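Local coordinates for protein acyl-CoA dehydrogenase (Thermus thermophilus, PDB 2Z1Q) that probably catalyses the FAD-dependent dehydrogenation of saturated acyl-CoA thioesters to their 2,3-unsaturated products, passing the electrons on to an acceptor, at residues R37-F42 against T94-E99; L148-S153 against A159-A164; E329-K334 against E338-G343; R511-L514 against D519-Q522; R531-E534 against V540-S543. One frame throughout, in Å; residues are numbered along the deposited sequence.

Contact 1 of 5, residues R37-F42 against T94-E99; sequences RTTRTF and TVVAEE
R40 and E99 lie where the backbones come closest, their CA atoms 6.1 Å apart, as the helical segments 37-42 and 94-99 run side by side in nearly the same direction. Their axes approach to 9.1 Å with a crossing angle of -26°. T39 fills the space between them. Its CG2 methyl presses on E99 CB at 3.4 Å, while OG1, turned back beside the backbone N (chi1 -62°), faces both methyls of V96 and gives its polar capacity to I35 O within its own helix. R40 crosses E99 at a slant, touching it through its aliphatic part: CG sits 3.3 Å from E99 OE1, and a bend at chi3 then swings the guanidinium past the carboxylate, the two planes 69° apart. One face of that guanidinium lies over R37 CA. Because NE stays 4.1 Å from E99 OE1, the opposite charges are near without forming a salt bridge, and the carboxylate is paired instead with R277 of helix 252-288. Shortening R40 to an alanine takes away CG, CD and the guanidinium, and would probably leave E99 OE1 uncovered on that side and more dependent on R277 for its charge pairing. Within this N-terminal helical domain, the contact is therefore apolar at its centre and electrostatic at its edge, where the ion pair of E99 with R277 also connects helix 90-99 to helix 252-288.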
# COMPACT_ATOMS: atom_id res chain seq x y z
N ARG B 37 14.16 -27.34 4.31
CA ARG B 37 13.51 -27.90 5.48
C ARG B 37 14.25 -27.48 6.76
O ARG B 37 13.63 -27.17 7.78
CB ARG B 37 13.46 -29.42 5.35
CG ARG B 37 12.47 -30.10 6.27
CD ARG B 37 12.23 -31.56 5.88
NE ARG B 37 11.69 -31.70 4.53
CZ ARG B 37 12.41 -32.03 3.46
NH1 ARG B 37 11.82 -32.14 2.27
NH2 ARG B 37 13.71 -32.26 3.57
N THR B 38 15.58 -27.45 6.69
CA THR B 38 16.42 -27.05 7.82
C THR B 38 16.06 -25.62 8.22
O THR B 38 15.87 -25.31 9.40
CB THR B 38 17.92 -27.10 7.46
OG1 THR B 38 18.30 -28.45 7.18
CG2 THR B 38 18.78 -26.57 8.60
N THR B 39 15.98 -24.75 7.22
CA THR B 39 15.64 -23.35 7.44
C THR B 39 14.26 -23.24 8.07
O THR B 39 14.07 -22.51 9.05
CB THR B 39 15.70 -22.57 6.12
OG1 THR B 39 17.04 -22.60 5.61
CG2 THR B 39 15.28 -21.13 6.32
N ARG B 40 13.28 -23.96 7.52
CA ARG B 40 11.93 -23.93 8.07
C ARG B 40 11.94 -24.34 9.54
O ARG B 40 11.19 -23.77 10.35
CB ARG B 40 11.01 -24.85 7.27
CG ARG B 40 10.34 -24.19 6.05
CD ARG B 40 9.49 -25.18 5.25
NE ARG B 40 10.26 -25.88 4.21
CZ ARG B 40 10.21 -27.20 4.00
NH1 ARG B 40 9.45 -27.97 4.76
NH2 ARG B 40 10.94 -27.75 3.03
N THR B 41 12.78 -25.30 9.89
CA THR B 41 12.87 -25.77 11.27
C THR B 41 13.52 -24.70 12.14
O THR B 41 13.05 -24.39 13.23
CB THR B 41 13.69 -27.08 11.36
OG1 THR B 41 13.15 -28.04 10.45
CG2 THR B 41 13.65 -27.64 12.77
N PHE B 42 14.62 -24.15 11.64
CA PHE B 42 15.36 -23.09 12.32
C PHE B 42 14.45 -21.91 12.67
O PHE B 42 14.56 -21.34 13.75
CB PHE B 42 16.49 -22.59 11.42
CG PHE B 42 17.25 -21.42 11.98
CD1 PHE B 42 17.97 -21.55 13.16
CD2 PHE B 42 17.26 -20.20 11.31
CE1 PHE B 42 18.69 -20.48 13.67
CE2 PHE B 42 17.99 -19.12 11.82
CZ PHE B 42 18.70 -19.27 13.00
N THR B 94 19.24 -19.07 -2.46
CA THR B 94 18.00 -18.38 -2.82
C THR B 94 16.79 -18.96 -2.10
O THR B 94 15.93 -18.20 -1.64
CB THR B 94 17.76 -18.42 -4.35
OG1 THR B 94 18.85 -17.78 -5.02
CG2 THR B 94 16.47 -17.70 -4.69
N VAL B 95 16.72 -20.29 -2.00
CA VAL B 95 15.59 -20.91 -1.31
C VAL B 95 15.68 -20.59 0.20
O VAL B 95 14.66 -20.45 0.87
CB VAL B 95 15.54 -22.46 -1.52
CG1 VAL B 95 15.56 -22.78 -3.02
CG2 VAL B 95 16.71 -23.13 -0.82
N VAL B 96 16.90 -20.47 0.71
CA VAL B 96 17.11 -20.16 2.12
C VAL B 96 16.56 -18.75 2.39
O VAL B 96 15.93 -18.51 3.41
CB VAL B 96 18.62 -20.22 2.49
CG1 VAL B 96 18.86 -19.61 3.87
CG2 VAL B 96 19.08 -21.68 2.49
N ALA B 97 16.79 -17.84 1.46
CA ALA B 97 16.29 -16.48 1.60
C ALA B 97 14.77 -16.51 1.66
O ALA B 97 14.16 -15.85 2.50
CB ALA B 97 16.75 -15.63 0.43
N GLU B 98 14.16 -17.29 0.77
CA GLU B 98 12.70 -17.37 0.72
C GLU B 98 12.10 -17.91 2.02
O GLU B 98 11.12 -17.36 2.53
CB GLU B 98 12.23 -18.24 -0.47
CG GLU B 98 10.71 -18.53 -0.46
CD GLU B 98 10.23 -19.48 -1.56
OE1 GLU B 98 9.07 -19.95 -1.47
OE2 GLU B 98 10.99 -19.75 -2.52
N GLU B 99 12.68 -18.98 2.55
CA GLU B 99 12.17 -19.60 3.78
C GLU B 99 12.40 -18.73 5.01
O GLU B 99 11.70 -18.85 6.01
CB GLU B 99 12.81 -20.99 3.97
CG GLU B 99 12.35 -22.06 2.95
CD GLU B 99 10.83 -22.15 2.82
OE1 GLU B 99 10.12 -21.82 3.80
OE2 GLU B 99 10.34 -22.56 1.75

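Contact 2 of 5, residues L148-S153 against A159-A164. With FAD (flavin-adenine dinucleotide), chain D.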
# COMPACT_ATOMS: atom_id res chain seq x y z
N LEU B 148 27.92 1.68 2.95
CA LEU B 148 28.01 2.41 1.71
C LEU B 148 27.23 3.72 1.75
O LEU B 148 27.76 4.77 1.43
CB LEU B 148 27.51 1.53 0.57
CG LEU B 148 27.42 2.20 -0.80
CD1 LEU B 148 28.72 2.92 -1.07
CD2 LEU B 148 27.13 1.17 -1.88
N THR B 149 25.96 3.62 2.13
CA THR B 149 25.08 4.78 2.19
C THR B 149 25.51 5.85 3.20
O THR B 149 26.05 5.54 4.25
CB THR B 149 23.63 4.32 2.51
OG1 THR B 149 23.14 3.50 1.43
CG2 THR B 149 22.71 5.51 2.68
N GLU B 150 25.26 7.11 2.86
CA GLU B 150 25.59 8.22 3.74
C GLU B 150 24.38 9.17 3.79
O GLU B 150 23.49 9.08 2.95
CB GLU B 150 26.84 8.97 3.23
CG GLU B 150 28.08 8.07 3.14
CD GLU B 150 29.36 8.84 2.83
OE1 GLU B 150 29.34 10.09 2.82
OE2 GLU B 150 30.39 8.18 2.61
N PRO B 151 24.33 10.06 4.79
CA PRO B 151 23.22 11.01 4.94
C PRO B 151 22.89 11.73 3.62
O PRO B 151 21.71 11.83 3.25
CB PRO B 151 23.72 11.96 6.03
CG PRO B 151 24.55 11.04 6.90
CD PRO B 151 25.30 10.19 5.90
N GLY B 152 23.91 12.19 2.91
CA GLY B 152 23.67 12.88 1.65
C GLY B 152 23.66 11.99 0.40
O GLY B 152 23.25 12.44 -0.67
N SER B 153 24.09 10.74 0.52
CA SER B 153 24.12 9.86 -0.65
C SER B 153 23.48 8.49 -0.45
O SER B 153 23.89 7.72 0.42
CB SER B 153 25.57 9.68 -1.11
OG SER B 153 26.37 9.08 -0.10
N ALA B 159 28.44 8.81 -4.51
CA ALA B 159 28.54 10.21 -4.10
C ALA B 159 29.03 10.30 -2.66
O ALA B 159 29.24 11.39 -2.14
CB ALA B 159 27.19 10.90 -4.24
N ALA B 160 29.23 9.16 -2.02
CA ALA B 160 29.71 9.14 -0.65
C ALA B 160 30.90 10.08 -0.50
O ALA B 160 31.74 10.17 -1.39
CB ALA B 160 30.10 7.72 -0.24
N LYS B 161 30.97 10.79 0.63
CA LYS B 161 32.08 11.71 0.85
C LYS B 161 33.01 11.34 2.00
O LYS B 161 33.90 12.12 2.35
CB LYS B 161 31.59 13.15 1.00
CG LYS B 161 30.49 13.38 2.00
CD LYS B 161 30.03 14.83 1.90
CE LYS B 161 28.79 15.09 2.74
NZ LYS B 161 28.42 16.54 2.73
N THR B 162 32.82 10.17 2.59
CA THR B 162 33.71 9.72 3.66
C THR B 162 35.10 9.71 3.02
O THR B 162 35.32 9.06 1.99
CB THR B 162 33.35 8.30 4.11
OG1 THR B 162 32.07 8.31 4.74
CG2 THR B 162 34.39 7.78 5.09
N ARG B 163 36.04 10.44 3.62
CA ARG B 163 37.40 10.56 3.08
C ARG B 163 38.43 9.60 3.65
O ARG B 163 38.33 9.14 4.78
CB ARG B 163 37.89 12.01 3.24
CG ARG B 163 37.74 12.61 4.65
CD ARG B 163 37.67 14.14 4.60
NE ARG B 163 37.27 14.71 5.89
CZ ARG B 163 38.08 14.81 6.94
NH1 ARG B 163 39.33 14.40 6.83
NH2 ARG B 163 37.63 15.30 8.09
N ALA B 164 39.44 9.30 2.84
CA ALA B 164 40.51 8.41 3.24
C ALA B 164 41.84 9.01 2.80
O ALA B 164 42.03 9.32 1.63
CB ALA B 164 40.32 7.04 2.60
PA FAD D . 16.24 9.18 -1.44
O1A FAD D . 15.64 8.44 -0.36
O2A FAD D . 17.65 9.92 -1.35
O5B FAD D . 15.75 8.82 -2.88
C5B FAD D . 14.48 9.41 -3.13
C4B FAD D . 14.31 9.05 -4.59
O4B FAD D . 15.05 8.10 -5.24
C3B FAD D . 12.89 9.17 -5.30
O3B FAD D . 12.59 10.54 -5.61
C2B FAD D . 13.31 8.25 -6.52
O2B FAD D . 12.61 8.48 -7.75
C1B FAD D . 14.72 8.76 -6.40
N9A FAD D . 15.69 8.68 -7.45
C8A FAD D . 17.02 8.54 -7.17
N7A FAD D . 17.71 8.53 -8.26
C5A FAD D . 16.87 8.64 -9.31
C6A FAD D . 17.04 8.70 -10.73
N6A FAD D . 18.31 8.61 -11.26
N1A FAD D . 15.93 8.82 -11.50
C2A FAD D . 14.71 8.93 -10.98
N3A FAD D . 14.53 8.89 -9.67
C4A FAD D . 15.54 8.76 -8.80
N1 FAD D . 22.83 0.93 3.39
C2 FAD D . 23.99 0.25 3.41
O2 FAD D . 24.94 0.72 2.80
N3 FAD D . 24.16 -0.91 4.09
C4 FAD D . 23.15 -1.49 4.82
O4 FAD D . 23.31 -2.52 5.43
C4X FAD D . 21.84 -0.79 4.85
N5 FAD D . 20.79 -1.24 5.56
C5X FAD D . 19.62 -0.56 5.61
C6 FAD D . 18.52 -1.02 6.42
C7 FAD D . 17.34 -0.26 6.49
C7M FAD D . 16.20 -0.74 7.36
C8 FAD D . 17.21 0.95 5.74
C8M FAD D . 15.96 1.80 5.79
C9 FAD D . 18.25 1.39 4.95
C9A FAD D . 19.48 0.66 4.87
N10 FAD D . 20.54 1.16 4.09
C10 FAD D . 21.75 0.48 4.06
C1' FAD D . 20.30 2.40 3.39
C2' FAD D . 19.97 2.26 1.90
O2' FAD D . 21.07 1.73 1.18
C3' FAD D . 19.64 3.67 1.54
O3' FAD D . 18.48 4.06 2.33
C4' FAD D . 19.27 3.90 0.10
O4' FAD D . 20.33 3.59 -0.81
C5' FAD D . 18.92 5.35 0.14
O5' FAD D . 18.48 5.85 -1.02
P FAD D . 17.93 7.25 -0.47
O1P FAD D . 17.02 6.96 0.66
O2P FAD D . 19.16 8.18 0.06
O3P FAD D . 17.14 7.86 -1.76
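E150 OE2 is gripped by two donors of T162: OG1 donates at 2.7 Å from well above the carboxylate plane, and the backbone N donates at 3.1 Å to the syn lone pair. K179 NZ adds a salt bridge to the same oxygen. The other oxygen, OE1, takes the K161 N-H at 2.8 Å, again from out of the plane, and with both oxygens engaged the carboxylate's rotation is fixed. The side chain reaches residues 160-162 because it is extended beyond CG (chi2 -172°). A glutamine here would probably lose the charge facing K179 and leave one of the T162 or K161 donors without its acceptor. S153 packs its CB against A159 CB at 3.7 Å, its backbone N bonding E150 O to close a type I turn. This acyl-CoA dehydrogenase signature loop also holds the flavin: L148 N and T149 N both donate to FAD O2, each at 3.1 Å, while T149 OG1 shares a 2.7 Å hydrogen bond with the ribityl O2'. R289 of the second subunit, which also binds FAD, hydrogen-bonds P151 O. The loop leaves strand 144-147 at the cofactor and is tied to the residues leading into strand 163-166, with strand 172-183, which carries K179, alongside.

Contact 3 of 5, residues E329-K334 against E338-G343; sequences EALLGK and EAVMAG
A330 is the first residue of segment 329-334 to meet the helix of 338-343, its CB facing G343 O where A330 CA and G343 CA are 5.7 Å apart. L331 makes the largest share of the contact from this segment. With CG beside the backbone N (chi1 -75°), its CD2 methyl reaches over the helix backbone, 3.6 Å from V340 CA and 4.0 Å from V340 CG1. The same methyl approaches G343 CA at 4.2 Å. Glycine permits this, since a CB built on G343 would fall only 2.7 Å from L331 CD2. After L331 the chain reverses through a type II beta turn that ends at K334, with G333 taking the positive phi of 64° usual for its third position. K334 sets its CB 4.2 Å from A339 CB, while its chain leads the amine away from the helix. The turn thus folds helix 337-345 back against the end region of helix 300-331, a tight helical hairpin in the C-terminal domain. M341, on the far side, packs on Y123 and F124 of helix 119-124. Aliphatic carbons packed on backbone, with a glycine at the nearest approach, make this a contact of shape rather than polar bonds.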
# COMPACT_ATOMS: atom_id res chain seq x y z
N GLU B 329 23.36 -22.50 -14.23
CA GLU B 329 23.90 -23.18 -15.40
C GLU B 329 25.10 -22.42 -15.95
O GLU B 329 26.11 -23.01 -16.31
CB GLU B 329 22.84 -23.33 -16.49
CG GLU B 329 21.74 -24.33 -16.16
CD GLU B 329 20.94 -24.74 -17.39
OE1 GLU B 329 19.94 -25.47 -17.24
OE2 GLU B 329 21.32 -24.32 -18.51
N ALA B 330 24.98 -21.10 -16.02
CA ALA B 330 26.08 -20.29 -16.53
C ALA B 330 27.27 -20.33 -15.59
O ALA B 330 28.34 -19.82 -15.90
CB ALA B 330 25.61 -18.86 -16.74
N LEU B 331 27.08 -20.94 -14.42
CA LEU B 331 28.14 -21.04 -13.42
C LEU B 331 28.81 -22.42 -13.41
O LEU B 331 29.89 -22.59 -12.85
CB LEU B 331 27.58 -20.72 -12.03
CG LEU B 331 27.31 -19.23 -11.75
CD1 LEU B 331 26.67 -19.06 -10.39
CD2 LEU B 331 28.62 -18.46 -11.84
N LEU B 332 28.17 -23.40 -14.05
CA LEU B 332 28.74 -24.74 -14.10
C LEU B 332 30.14 -24.72 -14.70
O LEU B 332 30.40 -24.00 -15.67
CB LEU B 332 27.85 -25.66 -14.95
CG LEU B 332 26.43 -25.89 -14.43
CD1 LEU B 332 25.63 -26.67 -15.46
CD2 LEU B 332 26.50 -26.64 -13.11
N GLY B 333 31.03 -25.51 -14.11
CA GLY B 333 32.40 -25.58 -14.61
C GLY B 333 33.15 -24.28 -14.50
O GLY B 333 34.10 -24.03 -15.25
N LYS B 334 32.73 -23.44 -13.56
CA LYS B 334 33.38 -22.16 -13.34
C LYS B 334 33.62 -21.89 -11.87
O LYS B 334 32.76 -22.14 -11.02
CB LYS B 334 32.53 -21.03 -13.92
CG LYS B 334 32.37 -21.09 -15.43
CD LYS B 334 31.61 -19.90 -15.95
CE LYS B 334 31.57 -19.90 -17.47
NZ LYS B 334 30.88 -21.11 -18.01
N GLU B 338 36.07 -13.77 -10.34
CA GLU B 338 35.89 -13.17 -11.66
C GLU B 338 34.88 -13.90 -12.54
O GLU B 338 34.02 -13.27 -13.17
CB GLU B 338 37.25 -13.09 -12.35
CG GLU B 338 37.27 -12.27 -13.62
CD GLU B 338 38.68 -11.90 -14.03
OE1 GLU B 338 39.37 -11.20 -13.25
OE2 GLU B 338 39.11 -12.29 -15.14
N ALA B 339 34.97 -15.22 -12.60
CA ALA B 339 34.07 -16.01 -13.42
C ALA B 339 32.68 -16.04 -12.82
O ALA B 339 31.68 -15.95 -13.53
CB ALA B 339 34.60 -17.43 -13.58
N VAL B 340 32.61 -16.18 -11.51
CA VAL B 340 31.32 -16.23 -10.85
C VAL B 340 30.58 -14.89 -10.98
O VAL B 340 29.38 -14.87 -11.27
CB VAL B 340 31.45 -16.61 -9.36
CG1 VAL B 340 30.09 -16.55 -8.69
CG2 VAL B 340 32.03 -18.01 -9.22
N MET B 341 31.29 -13.78 -10.78
CA MET B 341 30.66 -12.46 -10.90
C MET B 341 30.14 -12.24 -12.32
O MET B 341 29.01 -11.78 -12.50
CB MET B 341 31.63 -11.33 -10.53
CG MET B 341 31.95 -11.17 -9.05
SD MET B 341 32.91 -9.65 -8.72
CE MET B 341 34.60 -10.14 -9.17
N ALA B 342 30.96 -12.54 -13.32
CA ALA B 342 30.54 -12.36 -14.70
C ALA B 342 29.36 -13.28 -15.01
O ALA B 342 28.49 -12.94 -15.82
CB ALA B 342 31.70 -12.65 -15.65
N GLY B 343 29.33 -14.45 -14.37
CA GLY B 343 28.23 -15.37 -14.61
C GLY B 343 26.92 -14.80 -14.09
O GLY B 343 25.88 -14.90 -14.75

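Contact 4 of 5, residues R511-L514 against D519-Q522; sequences RIYL and DRAQ
Y513 and R520 make a water-bridged contact along one side of a single helix, 505-528, in the helical bundle of the C-terminal domain. They are seven positions apart, about two helical turns. Water 1 donates to Y513 O at 3.0 Å and accepts from R520 NH2 at 2.7 Å. It lies in the plane of the guanidinium at its edge, yet over a face of the Y513 ring, displaced toward the rim. Direct contact between the side chains is slight: R520 NH2 stands 4.1 Å from Y513 OH, and the two planes are 70° apart. With R520 CZ 5.9 Å from the centroid of the Y513 ring, the cation-pi attraction is weak at most. R520 gets there by bending at chi2 and chi3. The ring of Y513, extended from its backbone (chi1 -175°), is packed by A491 and A492 of helix 476-502 and by S311 and A315 of helix 300-331. D488 ties the ends together, its OD2 forming a salt bridge with R520 NH2 and a weak hydrogen bond with Y513 OH. The two residues are thus linked by a water from the Y513 carbonyl to the guanidinium and by D488, with little direct attraction.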
# COMPACT_ATOMS: atom_id res chain seq x y z
N ARG B 511 -3.05 -17.89 -16.32
CA ARG B 511 -4.03 -17.20 -17.17
C ARG B 511 -4.52 -15.90 -16.51
O ARG B 511 -4.68 -14.88 -17.17
CB ARG B 511 -5.21 -18.14 -17.48
CG ARG B 511 -6.21 -17.65 -18.53
CD ARG B 511 -7.15 -18.78 -18.95
NE ARG B 511 -6.39 -19.90 -19.50
CZ ARG B 511 -6.37 -21.13 -18.98
NH1 ARG B 511 -5.64 -22.07 -19.55
NH2 ARG B 511 -7.09 -21.41 -17.90
N ILE B 512 -4.75 -15.96 -15.21
CA ILE B 512 -5.19 -14.81 -14.44
C ILE B 512 -4.17 -13.68 -14.52
O ILE B 512 -4.52 -12.51 -14.66
CB ILE B 512 -5.40 -15.24 -12.97
CG1 ILE B 512 -6.69 -16.04 -12.86
CG2 ILE B 512 -5.38 -14.02 -12.05
CD1 ILE B 512 -6.89 -16.64 -11.50
N TYR B 513 -2.89 -14.05 -14.44
CA TYR B 513 -1.80 -13.09 -14.48
C TYR B 513 -1.62 -12.52 -15.89
O TYR B 513 -1.47 -11.30 -16.07
CB TYR B 513 -0.51 -13.77 -14.00
CG TYR B 513 0.65 -12.82 -13.89
CD1 TYR B 513 0.87 -12.11 -12.71
CD2 TYR B 513 1.46 -12.54 -14.99
CE1 TYR B 513 1.86 -11.15 -12.62
CE2 TYR B 513 2.46 -11.56 -14.92
CZ TYR B 513 2.64 -10.87 -13.72
OH TYR B 513 3.54 -9.84 -13.60
N LEU B 514 -1.63 -13.41 -16.87
CA LEU B 514 -1.48 -13.04 -18.27
C LEU B 514 -2.51 -12.00 -18.73
O LEU B 514 -2.15 -10.95 -19.27
CB LEU B 514 -1.59 -14.30 -19.14
CG LEU B 514 -1.61 -14.08 -20.65
CD1 LEU B 514 -0.38 -13.30 -21.05
CD2 LEU B 514 -1.67 -15.41 -21.39
N ASP B 519 -3.57 -6.09 -20.16
CA ASP B 519 -4.29 -4.84 -19.99
C ASP B 519 -3.36 -3.71 -19.57
O ASP B 519 -3.48 -2.59 -20.06
CB ASP B 519 -5.38 -4.98 -18.93
CG ASP B 519 -6.43 -5.98 -19.31
OD1 ASP B 519 -6.64 -6.21 -20.52
OD2 ASP B 519 -7.04 -6.54 -18.38
N ARG B 520 -2.46 -4.03 -18.65
CA ARG B 520 -1.48 -3.08 -18.13
C ARG B 520 -0.52 -2.68 -19.25
O ARG B 520 -0.05 -1.55 -19.29
CB ARG B 520 -0.69 -3.73 -16.98
CG ARG B 520 -0.77 -2.98 -15.66
CD ARG B 520 -1.03 -3.94 -14.53
NE ARG B 520 -0.13 -5.09 -14.58
CZ ARG B 520 -0.45 -6.30 -14.12
NH1 ARG B 520 -1.64 -6.52 -13.59
NH2 ARG B 520 0.42 -7.30 -14.22
N ALA B 521 -0.24 -3.62 -20.15
CA ALA B 521 0.65 -3.35 -21.27
C ALA B 521 0.02 -2.33 -22.21
O ALA B 521 0.68 -1.37 -22.62
CB ALA B 521 0.95 -4.65 -22.04
N GLN B 522 -1.25 -2.52 -22.55
CA GLN B 522 -1.91 -1.59 -23.45
C GLN B 522 -1.96 -0.20 -22.83
O GLN B 522 -1.53 0.77 -23.45
CB GLN B 522 -3.33 -2.06 -23.81
CG GLN B 522 -4.00 -1.21 -24.89
CD GLN B 522 -5.22 -1.86 -25.51
OE1 GLN B 522 -5.11 -2.90 -26.18
NE2 GLN B 522 -6.38 -1.26 -25.30
O HOH W 1 -1.00 -9.57 -13.66

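Contact 5 of 5, residues R531-E534 against V540-S543; sequences RLVE and VVYS
V533 meets V541 and Y542, successive residues of helix 535-547, with its two methyls. CG1 touches V541 CG2 at 3.9 Å, the two valines crossing at a slant, and CG2 comes 4.0 Å from Y542 CE1. CG2 also nears V541 CB at 4.1 Å, so this branch sits in the angle between valine and tyrosine. That placement follows from the first torsion of V533 (chi1 -73°), which leaves CG2 flanked by the backbone N and the carbonyl carbon. Y542 runs past V533 in the opposite sense, its OH ending 3.9 Å from V533 O. The contact is thus apolar packing, with the backbones held well apart: the V533 and V541 CA atoms are 7.7 Å from each other. The arrangement is a helix-loop-helix connection in which the loop joining helix 505-528 to helix 535-547 lays V533 against V541 and Y542 on the side of the second helix. Further out, L529 of the same loop packs against both V541 and Y542, and P530 adds to the cover of the tyrosine. V541 also touches L463 of helix 445-468, the helix on which L532 rests through V460 and L463. R531 is fixed by a salt bridge from NE to E475. On the dimer side, P553 of the second subunit packs against Y542, and V557 of that subunit against R531.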
# COMPACT_ATOMS: atom_id res chain seq x y z
N ARG B 531 3.96 10.69 -26.35
CA ARG B 531 5.19 11.42 -26.04
C ARG B 531 6.26 11.20 -27.11
O ARG B 531 7.18 12.01 -27.26
CB ARG B 531 5.73 10.99 -24.67
CG ARG B 531 7.03 11.66 -24.25
CD ARG B 531 6.83 13.11 -23.81
NE ARG B 531 8.05 13.64 -23.19
CZ ARG B 531 8.12 14.76 -22.48
NH1 ARG B 531 7.03 15.51 -22.29
NH2 ARG B 531 9.27 15.14 -21.94
N LEU B 532 6.12 10.09 -27.84
CA LEU B 532 7.07 9.71 -28.88
C LEU B 532 6.57 9.96 -30.31
O LEU B 532 7.37 10.20 -31.22
CB LEU B 532 7.41 8.22 -28.73
CG LEU B 532 7.77 7.79 -27.30
CD1 LEU B 532 8.08 6.30 -27.26
CD2 LEU B 532 8.96 8.59 -26.83
N VAL B 533 5.26 9.89 -30.51
CA VAL B 533 4.69 10.09 -31.84
C VAL B 533 3.50 11.05 -31.86
O VAL B 533 2.82 11.22 -30.84
CB VAL B 533 4.22 8.74 -32.46
CG1 VAL B 533 5.43 7.91 -32.88
CG2 VAL B 533 3.38 7.97 -31.46
N GLU B 534 3.27 11.67 -33.00
CA GLU B 534 2.15 12.60 -33.15
C GLU B 534 1.55 12.54 -34.55
O GLU B 534 2.06 11.85 -35.45
CB GLU B 534 2.59 14.03 -32.86
CG GLU B 534 3.67 14.52 -33.79
CD GLU B 534 3.87 16.02 -33.69
OE1 GLU B 534 2.93 16.77 -34.02
OE2 GLU B 534 4.98 16.43 -33.29
N VAL B 540 -1.14 5.33 -36.26
CA VAL B 540 -0.70 4.02 -36.77
C VAL B 540 -0.04 3.24 -35.63
O VAL B 540 -0.34 2.06 -35.42
CB VAL B 540 0.34 4.17 -37.92
CG1 VAL B 540 0.57 2.81 -38.57
CG2 VAL B 540 -0.13 5.18 -38.95
N VAL B 541 0.85 3.91 -34.91
CA VAL B 541 1.55 3.31 -33.78
C VAL B 541 0.54 2.85 -32.72
O VAL B 541 0.68 1.76 -32.16
CB VAL B 541 2.53 4.32 -33.14
CG1 VAL B 541 3.22 3.69 -31.93
CG2 VAL B 541 3.55 4.78 -34.17
N TYR B 542 -0.47 3.68 -32.45
CA TYR B 542 -1.46 3.32 -31.44
C TYR B 542 -2.20 2.03 -31.82
O TYR B 542 -2.46 1.18 -30.96
CB TYR B 542 -2.48 4.46 -31.24
CG TYR B 542 -1.89 5.79 -30.81
CD1 TYR B 542 -0.67 5.86 -30.13
CD2 TYR B 542 -2.58 6.98 -31.05
CE1 TYR B 542 -0.14 7.10 -29.71
CE2 TYR B 542 -2.07 8.21 -30.64
CZ TYR B 542 -0.86 8.27 -29.97
OH TYR B 542 -0.39 9.50 -29.58
N SER B 543 -2.53 1.87 -33.10
CA SER B 543 -3.21 0.66 -33.53
C SER B 543 -2.27 -0.53 -33.39
O SER B 543 -2.71 -1.64 -33.07
CB SER B 543 -3.68 0.80 -34.98
OG SER B 543 -4.66 1.81 -35.09

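The five contacts follow one another along the chain without interlacing. Contact 1 joins two helices of the N-terminal domain, contact 2 belongs to the middle domain with its beta-sheet, and contacts 3, 4 and 5 lie in the C-terminal helical regions. Contact 2, the one with FAD-binding residues, is about 34 Å from contact 1 and 32 Å from contact 3, centre to centre. Helix 300-331 supplies part of contact 3 and also packs on Y513 of contact 4. Contacts 4 and 5 are closest, centres about 21 Å apart, on consecutive helices. Contacts 2, 4 and 5 each touch the second subunit, so the dimer interface involves both the cofactor loop and the late helices.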